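Local coordinates for pectate lyase (Bacillus, PDB 3VMV), which probably cleaves polygalacturonate, the backbone of pectin, by beta-elimination, as a secreted polysaccharide lyase of family 1, at residues K177-G182 / S206-I211; A230-V235 / V265-G270; V241-F246 / Y304-A309. One frame throughout, in Å; residues are numbered along the deposited sequence.

Contact 1 (K177-G182 / S206-I211); sequences KTMLVG and SRVPLI. With SO4 (sulfate ion), chain C.
R207 lies alongside K177 and L180, its guanidinium sandwiched between two aliphatic groups: CD of K177 packs over one face, 3.9 Å from R207 CZ, and CD1 of L180 over the opposite face, 3.8 Å from R207 NH1. The R207 chain runs extended from CG to NE (chi3 -180°), in the same direction as both neighbours. Two waters bridge the flat group to K177. One, in the guanidinium plane, joins NH1 to K177 O; the other links NH2 to K177 NZ, which is itself held by salt bridges to D150 and D153. R207 NH2 also makes a weak hydrogen bond to O2 of a sulfate ion that R234 holds as well. The backbones belong to successive turns of the parallel beta-helix of family 1 pectate lyases, paired here in two runs whose register slips by one residue around V208 and the cis-P209. Before the slip, S206 O is gripped twice, by T178 N and, at 3.0 Å, by T178 OG1. M179 N then donates to R207 O. Beyond it, L210 N reaches M179 O at 2.9 Å and V181 N reaches L210 O at 2.7 Å. L180 CD1 meets L210 CD1 at 3.5 Å; on the face of V181 and I211, V181 CG2 also lies beside P209 CB, with Y196 of strand 192-197 touching both V181 and P209.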
loop_
_atom_site.group_PDB
_atom_site.type_symbol
_atom_site.label_atom_id
_atom_site.label_comp_id
_atom_site.label_asym_id
_atom_site.label_seq_id
_atom_site.Cartn_x
_atom_site.Cartn_y
_atom_site.Cartn_z
ATOM N N LYS A 177 10.720 -1.039 6.747
ATOM C CA LYS A 177 9.754 -2.140 6.559
ATOM C C LYS A 177 8.568 -1.659 5.725
ATOM O O LYS A 177 7.565 -1.158 6.248
ATOM C CB LYS A 177 9.272 -2.694 7.908
ATOM C CG LYS A 177 10.397 -3.068 8.867
ATOM C CD LYS A 177 9.812 -3.569 10.228
ATOM C CE LYS A 177 9.050 -2.473 10.974
ATOM N NZ LYS A 177 8.600 -3.051 12.305
ATOM N N THR A 178 8.678 -1.791 4.406
ATOM C CA THR A 178 7.815 -0.971 3.536
ATOM C C THR A 178 6.327 -1.366 3.509
ATOM O O THR A 178 5.471 -0.526 3.824
ATOM C CB THR A 178 8.382 -0.927 2.116
ATOM O OG1 THR A 178 9.805 -0.720 2.169
ATOM C CG2 THR A 178 7.802 0.247 1.310
ATOM N N MET A 179 6.019 -2.614 3.152
ATOM C CA MET A 179 4.635 -3.032 2.933
ATOM C C MET A 179 4.425 -4.461 3.344
ATOM O O MET A 179 5.207 -5.356 2.977
ATOM C CB MET A 179 4.300 -2.961 1.447
ATOM C CG MET A 179 4.343 -1.571 0.894
ATOM S SD MET A 179 3.809 -1.473 -0.837
ATOM C CE MET A 179 4.929 -2.609 -1.658
ATOM N N LEU A 180 3.354 -4.716 4.096
ATOM C CA LEU A 180 2.984 -6.077 4.485
ATOM C C LEU A 180 1.664 -6.460 3.801
ATOM O O LEU A 180 0.755 -5.598 3.642
ATOM C CB LEU A 180 2.791 -6.081 6.020
ATOM C CG LEU A 180 2.840 -7.200 7.022
ATOM C CD1 LEU A 180 4.225 -7.840 7.005
ATOM C CD2 LEU A 180 2.502 -6.638 8.407
ATOM N N VAL A 181 1.547 -7.726 3.396
ATOM C CA VAL A 181 0.267 -8.259 2.975
ATOM C C VAL A 181 0.108 -9.538 3.747
ATOM O O VAL A 181 0.602 -10.593 3.325
ATOM C CB VAL A 181 0.227 -8.503 1.446
ATOM C CG1 VAL A 181 -1.117 -9.123 1.026
ATOM C CG2 VAL A 181 0.480 -7.206 0.689
ATOM N N GLY A 182 -0.616 -9.480 4.861
ATOM C CA GLY A 182 -0.725 -10.592 5.800
ATOM C C GLY A 182 0.341 -10.462 6.883
ATOM O O GLY A 182 1.523 -10.495 6.580
ATOM N N SER A 206 13.414 -3.417 2.998
ATOM C CA SER A 206 12.733 -4.721 2.776
ATOM C C SER A 206 11.231 -4.584 2.693
ATOM O O SER A 206 10.692 -3.493 2.811
ATOM C CB SER A 206 13.071 -5.718 3.900
ATOM O OG SER A 206 12.415 -5.336 5.105
ATOM N N ARG A 207 10.567 -5.714 2.459
ATOM C CA ARG A 207 9.101 -5.814 2.413
ATOM C C ARG A 207 8.513 -4.997 1.286
ATOM O O ARG A 207 7.802 -4.005 1.518
ATOM C CB ARG A 207 8.429 -5.378 3.714
ATOM C CG ARG A 207 8.863 -6.116 4.979
ATOM C CD ARG A 207 7.826 -5.761 6.040
ATOM N NE ARG A 207 8.121 -6.403 7.332
ATOM C CZ ARG A 207 7.446 -6.123 8.450
ATOM N NH1 ARG A 207 6.508 -5.184 8.456
ATOM N NH2 ARG A 207 7.768 -6.767 9.579
ATOM N N VAL A 208 8.815 -5.394 0.052
ATOM C CA VAL A 208 8.317 -4.637 -1.111
ATOM C C VAL A 208 7.510 -5.465 -2.112
ATOM O O VAL A 208 7.857 -5.534 -3.311
ATOM C CB VAL A 208 9.460 -3.846 -1.821
ATOM C CG1 VAL A 208 8.893 -2.666 -2.588
ATOM C CG2 VAL A 208 10.469 -3.326 -0.788
ATOM N N PRO A 209 6.406 -6.093 -1.654
ATOM C CA PRO A 209 5.891 -6.246 -0.285
ATOM C C PRO A 209 6.375 -7.574 0.336
ATOM O O PRO A 209 6.900 -8.466 -0.369
ATOM C CB PRO A 209 4.368 -6.329 -0.496
ATOM C CG PRO A 209 4.161 -6.532 -2.039
ATOM C CD PRO A 209 5.523 -6.747 -2.623
ATOM N N LEU A 210 6.141 -7.720 1.640
ATOM C CA LEU A 210 6.131 -9.016 2.312
ATOM C C LEU A 210 4.733 -9.585 2.071
ATOM O O LEU A 210 3.747 -8.975 2.493
ATOM C CB LEU A 210 6.407 -8.854 3.817
ATOM C CG LEU A 210 6.619 -10.121 4.639
ATOM C CD1 LEU A 210 7.059 -9.708 6.048
ATOM C CD2 LEU A 210 5.356 -11.029 4.714
ATOM N N ILE A 211 4.646 -10.686 1.309
ATOM C CA ILE A 211 3.332 -11.224 0.956
ATOM C C ILE A 211 3.171 -12.592 1.565
ATOM O O ILE A 211 3.916 -13.506 1.231
ATOM C CB ILE A 211 3.131 -11.337 -0.595
ATOM C CG1 ILE A 211 3.444 -10.018 -1.293
ATOM C CG2 ILE A 211 1.677 -11.769 -0.924
ATOM C CD1 ILE A 211 3.566 -10.184 -2.804
HETATM S S SO4 C . 9.458 -11.156 9.179
HETATM O O1 SO4 C . 8.637 -12.372 9.396
HETATM O O2 SO4 C . 8.620 -9.976 9.407
HETATM O O3 SO4 C . 10.596 -11.172 10.098
HETATM O O4 SO4 C . 9.944 -11.100 7.788
HETATM O O HOH W 1 5.506 -3.279 6.491
HETATM O O HOH W 2 6.718 -5.314 12.001
#

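Contact 2 (A230-V235 / V265-G270); sequences AINSRV and VGWFYG. With SO4 (sulfate ion), chain C.
I231 and N232 pair in parallel with V265 and G266, S233 N donating to G266 O at 2.9 Å and G266 N giving a weak hydrogen bond to I231 O, before the second segment leaves the strand. N232 then takes over with its side chain. CG is anti to the backbone N (chi1 -175°), and the amide beyond it makes two bonds to the backbone of F268: OD1 accepts from F268 N at 2.9 Å, and ND2 donates to F268 O, also at 2.9 Å. Both donors stand 44° out of the plane of the carbonyl they approach, whereas F268 O lies close to the plane of the N232 amide. An alanine here would probably leave F268 N and F268 O without these partners and let the W267-G270 turn shift. CE2 of F268 brings its ring edge to I231 O, and CD2 of Y269 lies 3.5 Å from N232 ND2. R234 crosses W267 at about a right angle, its CG 3.6 Å from W267 CD1. The R234 chain bends at chi3 (78°), which sets NE; the guanidinium beyond has G270 over one face and meets a sulfate ion, where NH1 bonds O1 and NH2 bonds O4 at 2.8 Å. W267 NE1 in turn donates to G270 O, closing the turn on itself. Strand 231-234 thus lies between strand 210-212 and strand 265-266, while I231 packs on V239 and V241 of strand 238-242, and V265 on W277 and L279 of strand 276-280.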
loop_
_atom_site.group_PDB
_atom_site.type_symbol
_atom_site.label_atom_id
_atom_site.label_comp_id
_atom_site.label_asym_id
_atom_site.label_seq_id
_atom_site.Cartn_x
_atom_site.Cartn_y
_atom_site.Cartn_z
ATOM N N ALA A 230 13.310 -7.207 -2.030
ATOM C CA ALA A 230 12.075 -6.539 -2.416
ATOM C C ALA A 230 10.856 -7.419 -2.240
ATOM O O ALA A 230 10.320 -7.520 -1.133
ATOM C CB ALA A 230 12.183 -6.027 -3.889
ATOM N N ILE A 231 10.421 -8.099 -3.283
ATOM C CA ILE A 231 9.187 -8.931 -3.175
ATOM C C ILE A 231 9.461 -10.255 -2.456
ATOM O O ILE A 231 10.318 -11.033 -2.887
ATOM C CB ILE A 231 8.677 -9.241 -4.579
ATOM C CG1 ILE A 231 8.432 -7.958 -5.368
ATOM C CG2 ILE A 231 7.373 -10.083 -4.502
ATOM C CD1 ILE A 231 8.240 -8.206 -6.860
ATOM N N ASN A 232 8.761 -10.487 -1.330
ATOM C CA ASN A 232 8.991 -11.668 -0.534
ATOM C C ASN A 232 7.696 -12.447 -0.527
ATOM O O ASN A 232 6.757 -12.043 0.122
ATOM C CB ASN A 232 9.383 -11.257 0.881
ATOM C CG ASN A 232 9.751 -12.458 1.758
ATOM O OD1 ASN A 232 9.764 -13.605 1.302
ATOM N ND2 ASN A 232 10.106 -12.184 3.035
ATOM N N SER A 233 7.669 -13.565 -1.263
ATOM C CA SER A 233 6.457 -14.340 -1.420
ATOM C C SER A 233 6.501 -15.579 -0.546
ATOM O O SER A 233 7.387 -16.439 -0.723
ATOM C CB SER A 233 6.307 -14.726 -2.906
ATOM O OG SER A 233 5.062 -15.362 -3.156
ATOM N N ARG A 234 5.535 -15.666 0.384
ATOM C CA ARG A 234 5.555 -16.642 1.470
ATOM C C ARG A 234 4.265 -17.432 1.544
ATOM O O ARG A 234 3.200 -16.914 1.192
ATOM C CB ARG A 234 5.752 -15.888 2.815
ATOM C CG ARG A 234 7.188 -15.353 2.961
ATOM C CD ARG A 234 7.297 -14.149 3.873
ATOM N NE ARG A 234 7.260 -14.546 5.279
ATOM C CZ ARG A 234 7.910 -13.894 6.230
ATOM N NH1 ARG A 234 7.814 -14.329 7.479
ATOM N NH2 ARG A 234 8.674 -12.823 5.935
ATOM N N VAL A 235 4.363 -18.653 2.084
ATOM C CA VAL A 235 3.197 -19.513 2.418
ATOM C C VAL A 235 2.102 -19.477 1.370
ATOM O O VAL A 235 0.936 -19.155 1.629
ATOM C CB VAL A 235 2.587 -19.296 3.849
ATOM C CG1 VAL A 235 3.501 -19.918 4.897
ATOM C CG2 VAL A 235 2.318 -17.849 4.170
ATOM N N VAL A 265 12.840 -10.716 -6.035
ATOM C CA VAL A 265 11.751 -11.602 -5.650
ATOM C C VAL A 265 12.329 -12.896 -5.110
ATOM O O VAL A 265 13.419 -13.302 -5.515
ATOM C CB VAL A 265 10.788 -11.840 -6.867
ATOM C CG1 VAL A 265 11.483 -12.532 -8.002
ATOM C CG2 VAL A 265 9.501 -12.585 -6.435
ATOM N N GLY A 266 11.619 -13.516 -4.167
ATOM C CA GLY A 266 12.011 -14.817 -3.645
ATOM C C GLY A 266 11.314 -15.054 -2.331
ATOM O O GLY A 266 10.287 -14.410 -2.045
ATOM N N TRP A 267 11.879 -15.973 -1.542
ATOM C CA TRP A 267 11.303 -16.330 -0.253
ATOM C C TRP A 267 12.401 -16.069 0.764
ATOM O O TRP A 267 13.470 -16.674 0.657
ATOM C CB TRP A 267 10.926 -17.823 -0.260
ATOM C CG TRP A 267 10.515 -18.317 1.116
ATOM C CD1 TRP A 267 9.896 -17.571 2.090
ATOM C CD2 TRP A 267 10.673 -19.637 1.658
ATOM N NE1 TRP A 267 9.678 -18.343 3.198
ATOM C CE2 TRP A 267 10.130 -19.615 2.960
ATOM C CE3 TRP A 267 11.222 -20.826 1.179
ATOM C CZ2 TRP A 267 10.139 -20.735 3.789
ATOM C CZ3 TRP A 267 11.221 -21.938 1.996
ATOM C CH2 TRP A 267 10.671 -21.883 3.288
ATOM N N PHE A 268 12.116 -15.173 1.715
ATOM C CA PHE A 268 13.123 -14.694 2.668
ATOM C C PHE A 268 12.588 -14.650 4.096
ATOM O O PHE A 268 11.386 -14.470 4.325
ATOM C CB PHE A 268 13.553 -13.273 2.284
ATOM C CG PHE A 268 13.889 -13.116 0.826
ATOM C CD1 PHE A 268 15.025 -13.726 0.297
ATOM C CD2 PHE A 268 13.075 -12.379 -0.004
ATOM C CE1 PHE A 268 15.336 -13.548 -1.060
ATOM C CE2 PHE A 268 13.392 -12.212 -1.360
ATOM C CZ PHE A 268 14.503 -12.802 -1.874
ATOM N N TYR A 269 13.515 -14.826 5.041
ATOM C CA TYR A 269 13.355 -14.419 6.464
ATOM C C TYR A 269 12.540 -15.365 7.337
ATOM O O TYR A 269 12.883 -15.576 8.497
ATOM C CB TYR A 269 12.719 -13.023 6.633
ATOM C CG TYR A 269 13.370 -11.904 5.834
ATOM C CD1 TYR A 269 14.745 -11.772 5.748
ATOM C CD2 TYR A 269 12.576 -10.979 5.189
ATOM C CE1 TYR A 269 15.319 -10.730 5.011
ATOM C CE2 TYR A 269 13.125 -9.945 4.438
ATOM C CZ TYR A 269 14.492 -9.819 4.363
ATOM O OH TYR A 269 15.039 -8.764 3.647
ATOM N N GLY A 270 11.444 -15.899 6.827
ATOM C CA GLY A 270 10.581 -16.693 7.680
ATOM C C GLY A 270 9.320 -17.207 7.016
ATOM O O GLY A 270 9.193 -17.146 5.794
HETATM S S SO4 C . 9.458 -11.156 9.179
HETATM O O1 SO4 C . 8.637 -12.372 9.396
HETATM O O2 SO4 C . 8.620 -9.976 9.407
HETATM O O3 SO4 C . 10.596 -11.172 10.098
HETATM O O4 SO4 C . 9.944 -11.100 7.788
#

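Contact 3 (V241-F246 / Y304-A309); sequences VENNYF and YQVQSA
Where the parallel beta-helix turns a corner between strands 238-242 and 245-249, segment 304-309 passes over it and leads into the last helix, 309-319. E242 and Y304 meet tip to tip, the carboxylate and ring planes 71° apart. The Y304 hydroxyl OH stands 2.9 Å from both E242 OE1 and E242 OE2, a weak hydrogen-bonding contact. The E242 chain extends toward it with CG anti to the backbone N (chi1 -178°). H217 backs this pair, bonding E242 OE1 through NE2 and meeting the Y304 ring edge-to-face. At the corner itself, N243 crosses V306 at about a right angle, with V306 CG2 3.8 Å from N243 ND2. A309, the first residue of the helix, sets its CA 3.5 Å from N243 O in a CH...O contact and its CB against N244 O. S308 precedes it as the N-cap. V283 of strand 283-285 touches both A309 and Y245, continuing the packing onto the next turn. A nearly straight hydrogen bond runs from N243 ND2 to Q307 O, 2.9 Å long with an N-H...O angle of 171°, and Q307 O lies in the plane of the N243 amide.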
loop_
_atom_site.group_PDB
_atom_site.type_symbol
_atom_site.label_atom_id
_atom_site.label_comp_id
_atom_site.label_asym_id
_atom_site.label_seq_id
_atom_site.Cartn_x
_atom_site.Cartn_y
_atom_site.Cartn_z
ATOM N N VAL A 241 4.633 -10.813 -11.418
ATOM C CA VAL A 241 5.588 -9.684 -11.455
ATOM C C VAL A 241 5.820 -9.393 -12.909
ATOM O O VAL A 241 6.533 -10.121 -13.575
ATOM C CB VAL A 241 6.862 -10.063 -10.750
ATOM C CG1 VAL A 241 7.849 -8.891 -10.673
ATOM C CG2 VAL A 241 6.526 -10.630 -9.350
ATOM N N GLU A 242 5.179 -8.319 -13.383
ATOM C CA GLU A 242 5.077 -8.073 -14.839
ATOM C C GLU A 242 5.543 -6.685 -15.229
ATOM O O GLU A 242 5.028 -5.653 -14.760
ATOM C CB GLU A 242 3.582 -8.237 -15.207
ATOM C CG GLU A 242 3.294 -8.070 -16.692
ATOM C CD GLU A 242 1.792 -8.082 -16.998
ATOM O OE1 GLU A 242 1.018 -7.677 -16.103
ATOM O OE2 GLU A 242 1.445 -8.426 -18.160
ATOM N N ASN A 243 6.517 -6.652 -16.129
ATOM C CA ASN A 243 6.944 -5.382 -16.732
ATOM C C ASN A 243 7.292 -4.308 -15.710
ATOM O O ASN A 243 6.877 -3.149 -15.814
ATOM C CB ASN A 243 5.897 -4.859 -17.743
ATOM C CG ASN A 243 5.741 -5.762 -18.952
ATOM O OD1 ASN A 243 6.118 -6.966 -18.953
ATOM N ND2 ASN A 243 5.152 -5.195 -20.008
ATOM N N ASN A 244 8.047 -4.706 -14.697
ATOM C CA ASN A 244 8.601 -3.764 -13.739
ATOM C C ASN A 244 10.046 -3.470 -14.044
ATOM O O ASN A 244 10.710 -4.283 -14.675
ATOM C CB ASN A 244 8.527 -4.317 -12.302
ATOM C CG ASN A 244 7.120 -4.683 -11.860
ATOM O OD1 ASN A 244 6.368 -3.831 -11.393
ATOM N ND2 ASN A 244 6.771 -5.952 -11.982
ATOM N N TYR A 245 10.522 -2.327 -13.559
ATOM C CA TYR A 245 11.906 -1.930 -13.725
ATOM C C TYR A 245 12.608 -1.969 -12.374
ATOM O O TYR A 245 12.095 -1.362 -11.427
ATOM C CB TYR A 245 11.979 -0.517 -14.352
ATOM C CG TYR A 245 13.304 -0.197 -14.940
ATOM C CD1 TYR A 245 13.497 -0.447 -16.287
ATOM C CD2 TYR A 245 14.346 0.323 -14.193
ATOM C CE1 TYR A 245 14.657 -0.210 -16.897
ATOM C CE2 TYR A 245 15.615 0.565 -14.863
ATOM C CZ TYR A 245 15.691 0.271 -16.199
ATOM O OH TYR A 245 16.832 0.439 -16.952
ATOM N N PHE A 246 13.734 -2.703 -12.280
ATOM C CA PHE A 246 14.459 -2.780 -11.028
ATOM C C PHE A 246 15.882 -2.268 -11.246
ATOM O O PHE A 246 16.548 -2.695 -12.189
ATOM C CB PHE A 246 14.615 -4.253 -10.619
ATOM C CG PHE A 246 13.329 -4.972 -10.329
ATOM C CD1 PHE A 246 12.872 -5.108 -9.012
ATOM C CD2 PHE A 246 12.556 -5.518 -11.361
ATOM C CE1 PHE A 246 11.699 -5.804 -8.726
ATOM C CE2 PHE A 246 11.401 -6.236 -11.080
ATOM C CZ PHE A 246 10.938 -6.378 -9.780
ATOM N N TYR A 304 -6.645 -5.149 -18.026
ATOM C CA TYR A 304 -5.777 -4.061 -17.642
ATOM C C TYR A 304 -4.930 -3.652 -18.851
ATOM O O TYR A 304 -4.864 -4.368 -19.859
ATOM C CB TYR A 304 -4.896 -4.426 -16.419
ATOM C CG TYR A 304 -3.928 -5.567 -16.667
ATOM C CD1 TYR A 304 -2.590 -5.331 -16.971
ATOM C CD2 TYR A 304 -4.369 -6.903 -16.617
ATOM C CE1 TYR A 304 -1.703 -6.366 -17.228
ATOM C CE2 TYR A 304 -3.486 -7.962 -16.846
ATOM C CZ TYR A 304 -2.138 -7.694 -17.167
ATOM O OH TYR A 304 -1.301 -8.757 -17.388
ATOM N N GLN A 305 -4.318 -2.483 -18.743
ATOM C CA GLN A 305 -3.367 -1.997 -19.737
ATOM C C GLN A 305 -2.012 -1.977 -19.105
ATOM O O GLN A 305 -1.888 -1.498 -17.949
ATOM C CB GLN A 305 -3.773 -0.587 -20.157
ATOM C CG GLN A 305 -5.042 -0.582 -20.953
ATOM C CD GLN A 305 -4.831 -1.121 -22.344
ATOM O OE1 GLN A 305 -3.876 -0.744 -23.033
ATOM N NE2 GLN A 305 -5.721 -2.018 -22.774
ATOM N N VAL A 306 -1.015 -2.461 -19.833
ATOM C CA VAL A 306 0.339 -2.563 -19.265
ATOM C C VAL A 306 1.365 -2.029 -20.251
ATOM O O VAL A 306 1.363 -2.372 -21.436
ATOM C CB VAL A 306 0.623 -4.006 -18.784
ATOM C CG1 VAL A 306 0.527 -5.028 -19.929
ATOM C CG2 VAL A 306 2.005 -4.089 -18.115
ATOM N N GLN A 307 2.200 -1.113 -19.772
ATOM C CA GLN A 307 3.309 -0.557 -20.571
ATOM C C GLN A 307 4.521 -1.477 -20.549
ATOM O O GLN A 307 4.592 -2.407 -19.764
ATOM C CB GLN A 307 3.734 0.779 -19.969
ATOM C CG GLN A 307 2.643 1.833 -19.913
ATOM C CD GLN A 307 3.210 3.103 -19.285
ATOM O OE1 GLN A 307 3.472 3.142 -18.092
ATOM N NE2 GLN A 307 3.550 4.058 -20.112
ATOM N N SER A 308 5.507 -1.213 -21.409
ATOM C CA SER A 308 6.773 -1.904 -21.225
ATOM C C SER A 308 7.416 -1.421 -19.916
ATOM O O SER A 308 7.034 -0.377 -19.366
ATOM C CB SER A 308 7.709 -1.594 -22.389
ATOM O OG SER A 308 8.156 -0.239 -22.332
ATOM N N ALA A 309 8.385 -2.180 -19.427
ATOM C CA ALA A 309 9.079 -1.785 -18.196
ATOM C C ALA A 309 9.736 -0.428 -18.350
ATOM O O ALA A 309 9.732 0.363 -17.397
ATOM C CB ALA A 309 10.126 -2.848 -17.820
#

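In the fold
From the N terminus, contact 1 comes first, closing a loop of 23 residues, one turn of the beta-helix, between 177-182 and 206-211. The chain then forms contact 2, whose first strand, 231-234, adds the next rung beside 210-212: I211 N lies 2.8 Å from N232 O, a probable hydrogen bond, and the two contacts share the sulfate ion. Before contact 2 closes at 265-270, contact 3 opens at 241-246; it closes only at 304-309, so these two loops cross. They touch where I231 CD1 packs on V241 CG2. Contacts 1 and 3 do not touch, their nearest atoms about 7 Å apart. Contacts 1 and 2 stack successive turns, while contact 3 ties the run before helix 309-319 to the corner between strands 238-242 and 245-249.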